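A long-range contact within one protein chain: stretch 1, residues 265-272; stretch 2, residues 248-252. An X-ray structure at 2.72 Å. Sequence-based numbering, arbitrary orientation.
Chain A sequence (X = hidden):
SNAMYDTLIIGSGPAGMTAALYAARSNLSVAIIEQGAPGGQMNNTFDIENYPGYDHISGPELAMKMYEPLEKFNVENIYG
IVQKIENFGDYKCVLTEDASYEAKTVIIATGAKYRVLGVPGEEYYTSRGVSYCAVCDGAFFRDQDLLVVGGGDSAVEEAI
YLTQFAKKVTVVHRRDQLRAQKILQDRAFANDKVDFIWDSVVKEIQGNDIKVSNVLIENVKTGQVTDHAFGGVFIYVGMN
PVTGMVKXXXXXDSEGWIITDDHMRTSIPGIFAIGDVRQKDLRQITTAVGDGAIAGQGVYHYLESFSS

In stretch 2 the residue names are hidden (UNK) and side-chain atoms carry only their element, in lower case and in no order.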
ATOM      1  N   ARG A 265       3.299 -10.173  10.201  1.00 31.61           N
ATOM      2  CA  ARG A 265       3.200 -11.420  10.948  1.00 42.35           C
ATOM      3  C   ARG A 265       3.004 -11.154  12.437  1.00 28.81           C
ATOM      4  O   ARG A 265       3.485 -10.161  12.990  1.00 21.44           O
ATOM      5  CB  ARG A 265       4.422 -12.325  10.724  1.00 21.40           C
ATOM      6  CG  ARG A 265       5.768 -11.753  11.121  1.00 23.79           C
ATOM      7  CD  ARG A 265       6.890 -12.317  10.258  1.00 23.12           C
ATOM      8  NE  ARG A 265       8.168 -11.660  10.523  1.00 41.44           N
ATOM      9  CZ  ARG A 265       9.214 -11.706   9.705  1.00 45.15           C
ATOM     10  NH1 ARG A 265       9.135 -12.381   8.567  1.00 44.59           N
ATOM     11  NH2 ARG A 265      10.338 -11.076  10.020  1.00 54.01           N
ATOM     12  N   THR A 266       2.280 -12.066  13.072  1.00 35.45           N
ATOM     13  CA  THR A 266       1.831 -11.996  14.451  1.00 29.61           C
ATOM     14  C   THR A 266       2.817 -12.745  15.356  1.00 27.01           C
ATOM     15  O   THR A 266       3.678 -13.491  14.888  1.00 46.52           O
ATOM     16  CB  THR A 266       0.399 -12.558  14.509  1.00 31.65           C
ATOM     17  OG1 THR A 266      -0.525 -11.543  14.098  1.00 46.70           O
ATOM     18  CG2 THR A 266      -0.007 -13.062  15.863  1.00 31.16           C
ATOM     19  N   SER A 267       2.725 -12.495  16.668  1.00 29.09           N
ATOM     20  CA  SER A 267       3.471 -13.292  17.637  1.00 29.16           C
ATOM     21  C   SER A 267       3.231 -14.793  17.473  1.00 42.07           C
ATOM     22  O   SER A 267       4.061 -15.590  17.917  1.00 49.66           O
ATOM     23  CB  SER A 267       3.105 -12.869  19.059  1.00 30.72           C
ATOM     24  OG  SER A 267       1.733 -13.109  19.319  1.00 49.57           O
ATOM     25  N   ILE A 268       2.123 -15.181  16.856  1.00 29.50           N
ATOM     26  CA  ILE A 268       1.844 -16.597  16.569  1.00 37.12           C
ATOM     27  C   ILE A 268       2.349 -16.889  15.155  1.00 38.81           C
ATOM     28  O   ILE A 268       1.821 -16.330  14.190  1.00 49.44           O
ATOM     29  CB  ILE A 268       0.345 -16.897  16.681  1.00 31.29           C
ATOM     30  CG1 ILE A 268      -0.134 -16.685  18.116  1.00 32.88           C
ATOM     31  CG2 ILE A 268       0.064 -18.322  16.228  1.00 38.71           C
ATOM     32  CD1 ILE A 268      -1.542 -17.172  18.365  1.00 39.44           C
ATOM     33  N   PRO A 269       3.347 -17.765  15.004  1.00 43.63           N
ATOM     34  CA  PRO A 269       3.864 -18.050  13.654  1.00 38.97           C
ATOM     35  C   PRO A 269       2.800 -18.695  12.780  1.00 37.25           C
ATOM     36  O   PRO A 269       2.104 -19.625  13.194  1.00 41.27           O
ATOM     37  CB  PRO A 269       5.035 -19.008  13.921  1.00 36.27           C
ATOM     38  CG  PRO A 269       5.345 -18.863  15.386  1.00 39.47           C
ATOM     39  CD  PRO A 269       4.044 -18.534  16.040  1.00 48.29           C
ATOM     40  N   GLY A 270       2.673 -18.184  11.554  1.00 36.35           N
ATOM     41  CA  GLY A 270       1.732 -18.694  10.584  1.00 35.87           C
ATOM     42  C   GLY A 270       0.458 -17.883  10.448  1.00 33.04           C
ATOM     43  O   GLY A 270      -0.265 -18.047   9.458  1.00 36.18           O
ATOM     44  N   ILE A 271       0.162 -17.019  11.414  1.00 27.42           N
ATOM     45  CA  ILE A 271      -1.024 -16.174  11.386  1.00 30.66           C
ATOM     46  C   ILE A 271      -0.578 -14.734  11.178  1.00 29.93           C
ATOM     47  O   ILE A 271       0.346 -14.259  11.847  1.00 26.77           O
ATOM     48  CB  ILE A 271      -1.860 -16.330  12.668  1.00 35.44           C
ATOM     49  CG1 ILE A 271      -2.384 -17.761  12.783  1.00 37.77           C
ATOM     50  CG2 ILE A 271      -3.010 -15.338  12.682  1.00 33.26           C
ATOM     51  CD1 ILE A 271      -2.925 -18.106  14.149  1.00 31.48           C
ATOM     52  N   PHE A 272      -1.219 -14.053  10.233  1.00 23.89           N
ATOM     53  CA  PHE A 272      -0.905 -12.681   9.878  1.00 19.95           C
ATOM     54  C   PHE A 272      -2.146 -11.814  10.046  1.00 23.08           C
ATOM     55  O   PHE A 272      -3.280 -12.305  10.052  1.00 26.43           O
ATOM     56  CB  PHE A 272      -0.395 -12.576   8.430  1.00 23.02           C
ATOM     57  CG  PHE A 272       0.752 -13.494   8.113  1.00 25.14           C
ATOM     58  CD1 PHE A 272       0.542 -14.850   7.915  1.00 28.35           C
ATOM     59  CD2 PHE A 272       2.043 -12.999   8.007  1.00 24.48           C
ATOM     60  CE1 PHE A 272       1.593 -15.697   7.627  1.00 26.45           C
ATOM     61  CE2 PHE A 272       3.099 -13.840   7.718  1.00 28.31           C
ATOM     62  CZ  PHE A 272       2.874 -15.189   7.527  1.00 36.64           C
ATOM     63  N   UNK A 248      -8.573 -15.431  22.320  1.00 63.57           N
ATOM     64  CA  UNK A 248      -7.832 -16.510  22.962  1.00 74.75           C
ATOM     65  C   UNK A 248      -6.341 -16.478  22.655  1.00 69.22           C
ATOM     66  O   UNK A 248      -5.574 -17.167  23.336  1.00 67.11           O
ATOM     67  o   UNK A 248     -10.599 -18.168  23.376  1.00 99.61           O
ATOM     68  o   UNK A 248     -10.403 -17.493  21.293  1.00 98.14           O
ATOM     69  c   UNK A 248      -9.909 -17.844  22.387  1.00 99.25           C
ATOM     70  c   UNK A 248      -8.399 -17.859  22.517  1.00 90.28           C
ATOM     71  N   UNK A 249      -5.911 -15.696  21.667  1.00 63.35           N
ATOM     72  CA  UNK A 249      -4.590 -15.859  21.077  1.00 54.32           C
ATOM     73  C   UNK A 249      -3.557 -14.866  21.592  1.00 58.81           C
ATOM     74  O   UNK A 249      -2.371 -15.028  21.287  1.00 57.66           O
ATOM     75  c   UNK A 249      -5.042 -16.837  17.305  1.00 48.28           C
ATOM     76  c   UNK A 249      -5.360 -16.908  18.793  1.00 55.60           C
ATOM     77  c   UNK A 249      -6.869 -16.929  19.012  1.00 65.09           C
ATOM     78  c   UNK A 249      -4.685 -15.757  19.548  1.00 45.87           C
ATOM     79  N   UNK A 250      -3.973 -13.853  22.355  1.00 65.87           N
ATOM     80  CA  UNK A 250      -3.057 -12.869  22.940  1.00 65.34           C
ATOM     81  C   UNK A 250      -2.223 -12.168  21.870  1.00 57.83           C
ATOM     82  O   UNK A 250      -1.036 -11.894  22.056  1.00 61.16           O
ATOM     83  o   UNK A 250      -2.305 -16.196  25.869  1.00109.36           O
ATOM     84  c   UNK A 250      -2.155 -13.511  23.997  1.00 68.15           C
ATOM     85  o   UNK A 250      -1.250 -14.547  26.864  1.00105.80           O
ATOM     86  c   UNK A 250      -2.893 -13.978  25.238  1.00 87.18           C
ATOM     87  c   UNK A 250      -2.092 -14.978  26.048  1.00103.01           C
ATOM     88  N   UNK A 251      -2.854 -11.875  20.731  1.00 49.04           N
ATOM     89  CA  UNK A 251      -2.204 -11.141  19.655  1.00 39.40           C
ATOM     90  C   UNK A 251      -2.691  -9.706  19.568  1.00 33.78           C
ATOM     91  O   UNK A 251      -2.196  -8.936  18.731  1.00 31.64           O
ATOM     92  c   UNK A 251      -2.403 -11.863  18.309  1.00 29.09           C
ATOM     93  c   UNK A 251      -3.810 -11.614  17.769  1.00 31.18           C
ATOM     94  c   UNK A 251      -4.143 -12.439  16.539  1.00 29.42           C
ATOM     95  c   UNK A 251      -2.202 -13.353  18.493  1.00 31.28           C
ATOM     96  N   UNK A 252      -3.637  -9.320  20.413  1.00 37.70           N
ATOM     97  CA  UNK A 252      -4.215  -7.987  20.419  1.00 37.99           C
ATOM     98  C   UNK A 252      -3.581  -7.137  21.515  1.00 40.73           C
ATOM     99  O   UNK A 252      -2.902  -7.636  22.414  1.00 42.41           O
ATOM    100  c   UNK A 252      -5.731  -8.065  20.620  1.00 46.08           C
ATOM    101  c   UNK A 252      -6.399  -8.653  19.389  1.00 39.90           C
ATOM    102  o   UNK A 252      -6.020  -8.900  21.749  1.00 58.84           O
TER
HETATM  103  O   HOH W   1       1.325 -10.310  20.569  1.00 29.15           O

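Position 248 has four side-chain atoms, two carbons and two oxygens. The second carbon carries both oxygens, which makes a short carboxylate. None of these atoms comes near stretch 1; the nearest is CB, 8.0 Å from CD1 of Ile-268. The side chain is exposed and poorly ordered. The residue is Asp-248. The shape alone would also allow Asn, since oxygen and nitrogen look alike at this resolution, but the element labels settle it.

Position 249 has four carbons and no polar atom. The chain forks at the second carbon into two single-carbon arms. CB lies 3.6 Å from CD1 of Ile-268, and one arm ends 4.0 Å from CD1 of Ile-271. A fork one carbon beyond CB means Leu-249. Its CA-to-CB bond points toward stretch 1, with chi1 in m and chi2 in p. The arm that meets Ile-271 CD1 is CD2.

Position 250 has three carbons in a row, the third carrying two oxygens. The nearest side-chain approach to stretch 1 is CB, 6.1 Å from OG of Ser-267, and its CA-to-CB bond points sideways. It is exposed and poorly ordered. This is Glu-250. Its backbone has phi/psi of 57/39, in the left-handed region. Its part in the contact is through the backbone: Glu-250 O accepts a hydrogen bond of 3.2 Å from water 1, and the same water is hydrogen-bonded to Ser-267 OG at 3.1 Å.

Position 251 has four carbons, forked at the first, with one arm two carbons long. The short arm lies 3.4 Å from CG2 of Thr-266 and 3.9 Å from CD1 of Ile-268. Branching at CB with unequal arms gives Ile-251. The short arm is CG2, and it also lies 4.0 Å from Ser-267 OG.

Position 252 has one carbon bearing one oxygen and one further carbon. The terminal carbon comes nearest, 8.4 Å from OG1 of Thr-266, so there is no contact. The residue is Thr-252, with chi1 in p.

The contact is small and mainly apolar, burying 226 Å² over both sides. Leu-249 and Ile-251 both point toward stretch 1, and the CD1 end of Ile-268 touches both. No direct hydrogen bond crosses between the stretches; the water adds a polar bridge. Stretch 1 is shaped by a type II turn from Ile-268 to Ile-271, in which Gly-270 takes backbone angles that call for glycine. Thr-266 N also bonds to Ile-271 O at 3.2 Å. The loop is thus folded back on itself, and Ile-268 and Ile-271 both reach Leu-249.

Stretch 2 (248-252) DLEIT
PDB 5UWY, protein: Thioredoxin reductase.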